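Local structure of glycoside hydrolase family 16 protein (Akkermansia muciniphila, 6T2N) at residues N251-A256 and N261-P266; W231-I236 and A308-Q313; M128-G133 and S273-T278. The protein probably cleaves internal beta-galactosidic bonds in mucin O-glycans, an endo-acting step that starts mucin breakdown in the human gut. All blocks are in the same frame, centred on the assembly; numbering follows the deposited sequence.

Overall arrangement
From the N terminus, residues 128-133 come first; they meet 273-278, some 140 residues later, to close contact 3, the longest of the three loops, between two antiparallel neighbours of one sheet. Inside that span, 231-236 makes the turn of a hairpin of the other sheet and meets 308-313 near the C terminus in contact 2. Contacts 2 and 3 therefore cross along the chain, and their centres lie about 35 Å apart, on opposite sides of the chain's centre. Contact 1, local within the connection from strand 243-249 to strand 267-275, falls inside both loops. It touches contact 2, their centres about 11 Å apart, so the hairpin turn joins the inter-sheet connection on the one hand and the C-terminal helix on the other.

Contact 1. Residues N251-A256 and N261-P266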
loop_
_atom_site.group_PDB
_atom_site.type_symbol
_atom_site.label_atom_id
_atom_site.label_comp_id
_atom_site.label_asym_id
_atom_site.label_seq_id
_atom_site.Cartn_x
_atom_site.Cartn_y
_atom_site.Cartn_z
ATOM N N ASN A 251 4.681 5.130 -21.291
ATOM C CA ASN A 251 5.113 4.775 -22.698
ATOM C C ASN A 251 6.450 3.946 -22.736
ATOM O O ASN A 251 6.715 3.215 -23.591
ATOM C CB ASN A 251 5.225 5.971 -23.743
ATOM C CG ASN A 251 3.668 6.590 -23.808
ATOM O OD1 ASN A 251 3.317 7.650 -23.284
ATOM N ND2 ASN A 251 2.742 5.996 -24.430
ATOM N N THR A 252 7.075 3.838 -21.480
ATOM C CA THR A 252 8.297 3.021 -21.182
ATOM C C THR A 252 7.982 1.719 -20.393
ATOM O O THR A 252 8.853 0.810 -20.355
ATOM C CB THR A 252 9.336 3.835 -20.406
ATOM O OG1 THR A 252 8.763 3.893 -19.098
ATOM C CG2 THR A 252 9.622 5.203 -20.997
ATOM N N THR A 253 6.778 1.572 -19.836
ATOM C CA THR A 253 6.365 0.302 -19.173
ATOM C C THR A 253 5.474 -0.531 -20.108
ATOM O O THR A 253 4.634 -1.279 -19.579
ATOM C CB THR A 253 5.657 0.566 -17.841
ATOM O OG1 THR A 253 4.326 1.082 -17.981
ATOM C CG2 THR A 253 6.437 1.559 -17.013
ATOM N N ASN A 254 5.672 -0.462 -21.427
ATOM C CA ASN A 254 5.012 -1.383 -22.386
ATOM C C ASN A 254 5.729 -2.758 -22.202
ATOM O O ASN A 254 7.115 -2.786 -22.184
ATOM C CB ASN A 254 5.047 -0.812 -23.840
ATOM C CG ASN A 254 3.817 0.061 -24.246
ATOM O OD1 ASN A 254 2.710 -0.338 -23.743
ATOM N ND2 ASN A 254 3.861 1.183 -24.624
ATOM N N TYR A 255 4.949 -3.845 -22.253
ATOM C CA TYR A 255 5.544 -5.211 -22.192
ATOM C C TYR A 255 5.652 -5.709 -23.622
ATOM O O TYR A 255 4.753 -5.337 -24.359
ATOM C CB TYR A 255 4.696 -6.206 -21.382
ATOM C CG TYR A 255 4.771 -6.121 -19.874
ATOM C CD1 TYR A 255 5.920 -5.709 -19.217
ATOM C CD2 TYR A 255 3.695 -6.525 -19.105
ATOM C CE1 TYR A 255 5.987 -5.675 -17.839
ATOM C CE2 TYR A 255 3.725 -6.455 -17.722
ATOM C CZ TYR A 255 4.885 -6.046 -17.091
ATOM O OH TYR A 255 4.944 -5.995 -15.748
ATOM N N ALA A 256 6.611 -6.602 -23.893
ATOM C CA ALA A 256 7.005 -7.159 -25.214
ATOM C C ALA A 256 5.846 -7.897 -25.872
ATOM O O ALA A 256 4.982 -8.447 -25.095
ATOM C CB ALA A 256 8.179 -8.093 -25.059
ATOM N N ASN A 261 1.506 -3.449 -20.905
ATOM C CA ASN A 261 1.396 -2.423 -19.816
ATOM C C ASN A 261 0.582 -2.844 -18.588
ATOM O O ASN A 261 -0.642 -2.735 -18.567
ATOM C CB ASN A 261 0.828 -1.091 -20.303
ATOM C CG ASN A 261 1.744 0.021 -19.864
ATOM O OD1 ASN A 261 2.415 0.653 -20.703
ATOM N ND2 ASN A 261 1.885 0.146 -18.559
ATOM N N PRO A 262 1.247 -3.189 -17.459
ATOM C CA PRO A 262 0.542 -3.493 -16.229
ATOM C C PRO A 262 -0.065 -2.264 -15.526
ATOM O O PRO A 262 -0.921 -2.457 -14.630
ATOM C CB PRO A 262 1.685 -4.095 -15.416
ATOM C CG PRO A 262 2.860 -3.281 -15.791
ATOM C CD PRO A 262 2.705 -3.246 -17.282
ATOM N N PHE A 263 0.357 -1.054 -15.898
ATOM C CA PHE A 263 -0.065 0.204 -15.225
ATOM C C PHE A 263 -1.301 0.834 -15.880
ATOM O O PHE A 263 -1.687 1.950 -15.486
ATOM C CB PHE A 263 1.124 1.162 -15.160
ATOM C CG PHE A 263 2.171 0.681 -14.192
ATOM C CD1 PHE A 263 1.811 0.381 -12.875
ATOM C CD2 PHE A 263 3.496 0.549 -14.575
ATOM C CE1 PHE A 263 2.745 -0.051 -11.963
ATOM C CE2 PHE A 263 4.433 0.102 -13.663
ATOM C CZ PHE A 263 4.047 -0.200 -12.362
ATOM N N ARG A 264 -1.913 0.154 -16.853
ATOM C CA ARG A 264 -3.221 0.575 -17.440
ATOM C C ARG A 264 -4.237 -0.530 -17.121
ATOM O O ARG A 264 -5.088 -0.839 -17.934
ATOM C CB ARG A 264 -3.096 0.848 -18.950
ATOM C CG ARG A 264 -1.953 1.781 -19.355
ATOM C CD ARG A 264 -1.883 2.077 -20.867
ATOM N NE ARG A 264 -1.073 3.271 -21.229
ATOM C CZ ARG A 264 -0.111 3.321 -22.169
ATOM N NH1 ARG A 264 0.165 2.249 -22.906
ATOM N NH2 ARG A 264 0.598 4.443 -22.349
ATOM N N THR A 265 -4.106 -1.148 -15.967
ATOM C CA THR A 265 -5.105 -2.091 -15.434
ATOM C C THR A 265 -5.494 -1.525 -14.088
ATOM O O THR A 265 -4.816 -0.623 -13.600
ATOM C CB THR A 265 -4.560 -3.526 -15.421
ATOM O OG1 THR A 265 -3.479 -3.727 -14.497
ATOM C CG2 THR A 265 -4.106 -3.895 -16.817
ATOM N N PRO A 266 -6.610 -1.991 -13.487
ATOM C CA PRO A 266 -6.979 -1.546 -12.142
ATOM C C PRO A 266 -6.046 -2.115 -11.061
ATOM O O PRO A 266 -5.464 -3.234 -11.172
ATOM C CB PRO A 266 -8.425 -2.014 -12.008
ATOM C CG PRO A 266 -8.515 -3.211 -12.916
ATOM C CD PRO A 266 -7.590 -2.917 -14.075
#
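The connection between strands 243-249 and 267-275 doubles back on itself here, Tyr255 and Thr253 on its way out packing against Asn261, Pro262 and Phe263 on its return. Pro262 CD sits over one face of the Tyr255 ring in a CH-pi contact, 3.7 Å from the centroid and displaced toward the rim, where it comes 3.4 Å from Tyr255 CE2. Pro262 CG lies closer to the phenol end, 3.4 Å from Tyr255 OH, while that hydroxyl is hydrogen-bonded to Val176 O. Beside this CH-pi contact, the CA of Asn261 makes a CA-H...O contact of 3.4 Å with Thr253 O, and the Asn261 amide sits against the same carbonyl and the Thr253 hydroxyl. With chi1 at 73°, Thr253 OG1 is tucked between its own backbone N and carbonyl carbon, which brings it to the edge of the Phe263 ring, 3.5 Å from Phe263 CD2. Farther out, the extended Arg264 chain carries its guanidinium to the Asn251 amide; Arg264 NH2 is hydrogen-bonded to Lys233 O, in the turn between strands 225-231 and 235-240. Such a folded connection, passing from one sheet to the other, belongs to the beta-sandwich (jelly roll) of glycoside hydrolase family 16.

Contact 2. Residues W231-I236 and A308-Q313; sequences WDKDSI and AQQAKQ
Gln310 reaches from the last helix to the backbone of Lys233, whose N-H points almost straight at Gln310 OE1 in a hydrogen bond of 2.7 Å (168° at the hydrogen). The donor lies nearly along the C=O axis, so the amide oxygen meets the turn end-on. Around this bond the Lys233 side chain crosses the glutamine at about a right angle: Lys233 CG is 3.2 Å from Gln310 OE1, and Lys233 CE passes 3.6 Å from Gln310 CD. The other end of the amide faces Asp232, with Gln310 NE2 3.6 Å from Asp232 OD1, a long approach between planes only 25° apart. Gln310 spans the gap because its chain is extended beyond CG (chi2 174°). Gln310 O accepts the backbone N-H of Gln313 at 3.1 Å, tying the glutamine's backbone to the segment that follows. Across from it, a weak bond from Asp232 N to Ser235 O closes the hairpin turn. Phe145 touches both Lys233 and Gln310 and stacks edge-to-face with Trp231, whose NE1 is hydrogen-bonded to Phe263 O. Helix 305-311, which follows strand 292-302, thus packs beside the turn linking antiparallel strands 225-231 and 235-240.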
loop_
_atom_site.group_PDB
_atom_site.type_symbol
_atom_site.label_atom_id
_atom_site.label_comp_id
_atom_site.label_asym_id
_atom_site.label_seq_id
_atom_site.Cartn_x
_atom_site.Cartn_y
_atom_site.Cartn_z
ATOM N N TRP A 231 -2.334 9.762 -11.772
ATOM C CA TRP A 231 -2.221 8.577 -12.673
ATOM C C TRP A 231 -3.142 8.754 -13.889
ATOM O O TRP A 231 -4.364 8.702 -13.715
ATOM C CB TRP A 231 -2.555 7.318 -11.848
ATOM C CG TRP A 231 -2.640 6.000 -12.560
ATOM C CD1 TRP A 231 -2.009 5.654 -13.711
ATOM C CD2 TRP A 231 -3.345 4.820 -12.138
ATOM N NE1 TRP A 231 -2.285 4.358 -14.043
ATOM C CE2 TRP A 231 -3.113 3.823 -13.099
ATOM C CE3 TRP A 231 -4.169 4.496 -11.060
ATOM C CZ2 TRP A 231 -3.657 2.542 -13.009
ATOM C CZ3 TRP A 231 -4.709 3.225 -10.962
ATOM C CH2 TRP A 231 -4.446 2.254 -11.924
ATOM N N ASP A 232 -2.558 9.070 -15.045
ATOM C CA ASP A 232 -3.106 8.890 -16.415
ATOM C C ASP A 232 -2.676 7.561 -17.034
ATOM O O ASP A 232 -1.844 6.850 -16.464
ATOM C CB ASP A 232 -2.356 9.773 -17.380
ATOM C CG ASP A 232 -2.517 11.321 -17.209
ATOM O OD1 ASP A 232 -3.655 11.854 -17.432
ATOM O OD2 ASP A 232 -1.444 11.961 -17.056
ATOM N N LYS A 233 -3.092 7.342 -18.269
ATOM C CA LYS A 233 -2.500 6.338 -19.182
ATOM C C LYS A 233 -1.133 6.776 -19.836
ATOM O O LYS A 233 -0.605 5.854 -20.566
ATOM C CB LYS A 233 -3.321 6.254 -20.448
ATOM C CG LYS A 233 -3.037 7.455 -21.345
ATOM C CD LYS A 233 -3.979 7.613 -22.534
ATOM C CE LYS A 233 -4.068 9.047 -22.973
ATOM N NZ LYS A 233 -4.211 9.069 -24.427
ATOM N N ASP A 234 -0.650 7.979 -19.435
ATOM C CA ASP A 234 0.670 8.452 -19.916
ATOM C C ASP A 234 1.725 8.512 -18.797
ATOM O O ASP A 234 2.928 8.283 -19.155
ATOM C CB ASP A 234 0.538 9.804 -20.594
ATOM C CG ASP A 234 0.101 9.711 -22.048
ATOM O OD1 ASP A 234 0.757 8.987 -22.851
ATOM O OD2 ASP A 234 -0.897 10.351 -22.376
ATOM N N SER A 235 1.351 8.804 -17.531
ATOM C CA SER A 235 2.302 8.775 -16.377
ATOM C C SER A 235 1.652 8.414 -15.026
ATOM O O SER A 235 0.419 8.527 -14.879
ATOM C CB SER A 235 3.019 10.090 -16.251
ATOM O OG SER A 235 2.087 11.105 -15.923
ATOM N N ILE A 236 2.505 8.047 -14.057
ATOM C CA ILE A 236 2.214 8.073 -12.603
ATOM C C ILE A 236 3.228 8.946 -11.849
ATOM O O ILE A 236 4.441 8.704 -11.962
ATOM C CB ILE A 236 2.193 6.669 -12.027
ATOM C CG1 ILE A 236 1.313 5.746 -12.851
ATOM C CG2 ILE A 236 1.710 6.734 -10.578
ATOM C CD1 ILE A 236 1.447 4.321 -12.446
ATOM N N ALA A 308 -11.742 9.071 -16.016
ATOM C CA ALA A 308 -12.803 8.047 -16.207
ATOM C C ALA A 308 -12.971 7.676 -17.693
ATOM O O ALA A 308 -13.334 6.507 -17.955
ATOM C CB ALA A 308 -14.073 8.589 -15.629
ATOM N N GLN A 309 -12.753 8.643 -18.601
ATOM C CA GLN A 309 -12.739 8.484 -20.086
ATOM C C GLN A 309 -11.673 7.443 -20.500
ATOM O O GLN A 309 -12.042 6.426 -21.188
ATOM C CB GLN A 309 -12.448 9.856 -20.704
ATOM C CG GLN A 309 -12.905 10.051 -22.140
ATOM C CD GLN A 309 -13.857 11.219 -22.249
ATOM O OE1 GLN A 309 -13.915 12.095 -21.377
ATOM N NE2 GLN A 309 -14.603 11.250 -23.345
ATOM N N GLN A 310 -10.405 7.686 -20.116
ATOM C CA GLN A 310 -9.240 6.850 -20.521
ATOM C C GLN A 310 -9.492 5.397 -20.057
ATOM O O GLN A 310 -9.121 4.476 -20.817
ATOM C CB GLN A 310 -7.886 7.434 -20.041
ATOM C CG GLN A 310 -7.395 8.765 -20.729
ATOM C CD GLN A 310 -6.078 9.256 -19.974
ATOM O OE1 GLN A 310 -5.284 8.541 -19.359
ATOM N NE2 GLN A 310 -5.867 10.513 -19.970
ATOM N N ALA A 311 -10.151 5.176 -18.905
ATOM C CA ALA A 311 -10.320 3.861 -18.227
ATOM C C ALA A 311 -11.071 2.855 -19.108
ATOM O O ALA A 311 -10.625 1.701 -19.278
ATOM C CB ALA A 311 -11.079 4.083 -16.934
ATOM N N LYS A 312 -12.218 3.305 -19.606
ATOM C CA LYS A 312 -13.169 2.529 -20.438
ATOM C C LYS A 312 -12.477 2.085 -21.737
ATOM O O LYS A 312 -13.004 1.158 -22.386
ATOM C CB LYS A 312 -14.418 3.390 -20.697
ATOM C CG LYS A 312 -15.225 3.786 -19.453
ATOM C CD LYS A 312 -16.172 2.711 -18.936
ATOM C CE LYS A 312 -17.412 2.551 -19.797
ATOM N NZ LYS A 312 -17.851 1.136 -19.864
ATOM N N GLN A 313 -11.329 2.691 -22.081
ATOM C CA GLN A 313 -10.632 2.461 -23.379
ATOM C C GLN A 313 -9.360 1.599 -23.208
ATOM O O GLN A 313 -8.450 1.738 -24.046
ATOM C CB GLN A 313 -10.435 3.809 -24.104
ATOM C CG GLN A 313 -9.176 4.625 -23.773
ATOM C CD GLN A 313 -9.242 6.034 -24.337
ATOM O OE1 GLN A 313 -10.295 6.449 -24.816
ATOM N NE2 GLN A 313 -8.131 6.801 -24.282
#

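Contact 3. Residues M128-G133 and S273-T278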
loop_
_atom_site.group_PDB
_atom_site.type_symbol
_atom_site.label_atom_id
_atom_site.label_comp_id
_atom_site.label_asym_id
_atom_site.label_seq_id
_atom_site.Cartn_x
_atom_site.Cartn_y
_atom_site.Cartn_z
ATOM N N MET A 128 3.731 -16.231 15.386
ATOM C CA MET A 128 4.600 -15.055 15.158
ATOM C C MET A 128 4.701 -14.326 16.484
ATOM O O MET A 128 3.722 -14.352 17.217
ATOM C CB MET A 128 3.979 -14.153 14.093
ATOM C CG MET A 128 4.244 -14.639 12.660
ATOM S SD MET A 128 5.990 -14.582 12.269
ATOM C CE MET A 128 5.903 -14.079 10.557
ATOM N N PRO A 129 5.837 -13.685 16.873
ATOM C CA PRO A 129 5.796 -12.680 17.944
ATOM C C PRO A 129 5.027 -11.573 17.218
ATOM O O PRO A 129 4.861 -11.733 16.008
ATOM C CB PRO A 129 7.278 -12.396 18.227
ATOM C CG PRO A 129 7.979 -12.678 16.919
ATOM C CD PRO A 129 7.164 -13.755 16.233
ATOM N N TYR A 130 4.648 -10.450 17.800
ATOM C CA TYR A 130 4.135 -9.301 16.905
ATOM C C TYR A 130 2.898 -9.563 15.981
ATOM O O TYR A 130 2.883 -10.328 15.048
ATOM C CB TYR A 130 5.109 -8.713 15.858
ATOM C CG TYR A 130 6.288 -7.998 16.482
ATOM C CD1 TYR A 130 6.150 -6.751 17.156
ATOM C CD2 TYR A 130 7.462 -8.689 16.647
ATOM C CE1 TYR A 130 7.191 -6.176 17.909
ATOM C CE2 TYR A 130 8.508 -8.137 17.410
ATOM C CZ TYR A 130 8.374 -6.880 18.039
ATOM O OH TYR A 130 9.460 -6.438 18.739
ATOM N N THR A 131 1.793 -8.872 16.408
ATOM C CA THR A 131 0.492 -8.770 15.706
ATOM C C THR A 131 0.479 -7.359 15.150
ATOM O O THR A 131 1.160 -6.494 15.721
ATOM C CB THR A 131 -0.657 -9.080 16.675
ATOM O OG1 THR A 131 -0.507 -8.231 17.806
ATOM C CG2 THR A 131 -0.633 -10.496 17.199
ATOM N N SER A 132 -0.185 -7.146 14.042
ATOM C CA SER A 132 -0.408 -5.777 13.541
ATOM C C SER A 132 -1.679 -5.828 12.704
ATOM O O SER A 132 -2.299 -6.944 12.666
ATOM C CB SER A 132 0.823 -5.270 12.793
ATOM O OG SER A 132 0.706 -3.879 12.477
ATOM N N GLY A 133 -1.983 -4.721 12.013
ATOM C CA GLY A 133 -3.139 -4.629 11.078
ATOM C C GLY A 133 -2.771 -4.306 9.627
ATOM O O GLY A 133 -1.813 -3.576 9.375
ATOM N N SER A 273 0.985 -1.975 8.619
ATOM C CA SER A 273 2.292 -1.941 9.309
ATOM C C SER A 273 2.804 -3.373 9.389
ATOM O O SER A 273 2.184 -4.209 10.083
ATOM C CB SER A 273 2.201 -1.334 10.650
ATOM O OG SER A 273 1.896 0.041 10.558
ATOM N N ALA A 274 3.890 -3.650 8.687
ATOM C CA ALA A 274 4.660 -4.882 8.899
ATOM C C ALA A 274 5.696 -4.635 9.992
ATOM O O ALA A 274 5.780 -3.503 10.468
ATOM C CB ALA A 274 5.313 -5.326 7.630
ATOM N N VAL A 275 6.386 -5.702 10.391
ATOM C CA VAL A 275 7.469 -5.707 11.401
ATOM C C VAL A 275 8.590 -6.512 10.752
ATOM O O VAL A 275 8.281 -7.528 10.076
ATOM C CB VAL A 275 6.983 -6.284 12.749
ATOM C CG1 VAL A 275 8.040 -6.192 13.816
ATOM C CG2 VAL A 275 5.749 -5.578 13.240
ATOM N N GLY A 276 9.824 -6.041 10.874
ATOM C CA GLY A 276 10.984 -6.719 10.277
ATOM C C GLY A 276 10.810 -6.807 8.777
ATOM O O GLY A 276 10.252 -5.897 8.195
ATOM N N GLY A 277 11.273 -7.878 8.159
ATOM C CA GLY A 277 11.733 -7.882 6.754
ATOM C C GLY A 277 13.204 -8.281 6.638
ATOM O O GLY A 277 14.002 -7.990 7.591
ATOM N N THR A 278 13.561 -8.957 5.540
ATOM C CA THR A 278 14.966 -9.339 5.188
ATOM C C THR A 278 15.816 -8.052 5.118
ATOM O O THR A 278 17.008 -8.058 5.485
ATOM C CB THR A 278 14.974 -10.157 3.886
ATOM O OG1 THR A 278 14.197 -9.385 2.971
ATOM C CG2 THR A 278 14.375 -11.549 3.989
#
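Val275 presses a methyl group onto the ring of Tyr130, where strands 127-136 and 267-275 run antiparallel. Its CG1 stands over the middle of one face, 3.7 Å from the centroid and 13° off the normal, a well-centred CH-pi contact; Val275 CG2 is set toward the ring's root, 4.1 Å from Tyr130 CG. Both torsions serve this fit: Val275 holds CG1 anti to its backbone nitrogen (chi1 -175°), and Tyr130 turns CG away from its carbonyl carbon, beside N (chi1 -66°), so that the two side chains cross at about a right angle. Tyr290 and Phe106 meet the tyrosine edge-to-face, and its OH is hydrogen-bonded to Pro284 O. Replacing the Tyr130 ring by an alanine side chain is likely to open a gap beside the Val275 methyls and leave Pro284 O without its hydroxyl partner. Further along, Ser132 OG is hydrogen-bonded to Thr104 OG1 and lies 2.8 Å from Ser273 O. Ser132 OG is also 3.5 Å from Ser273 CB. A weak backbone bond of 3.3 Å from Ser273 N to Gly133 O joins the strands here. Strand 127-136 also pairs with 85-86 and 109-110, strand 267-275 with 160-168, and Thr104 of strand 99-104, from the other sheet, packs on Ser273 and Val275.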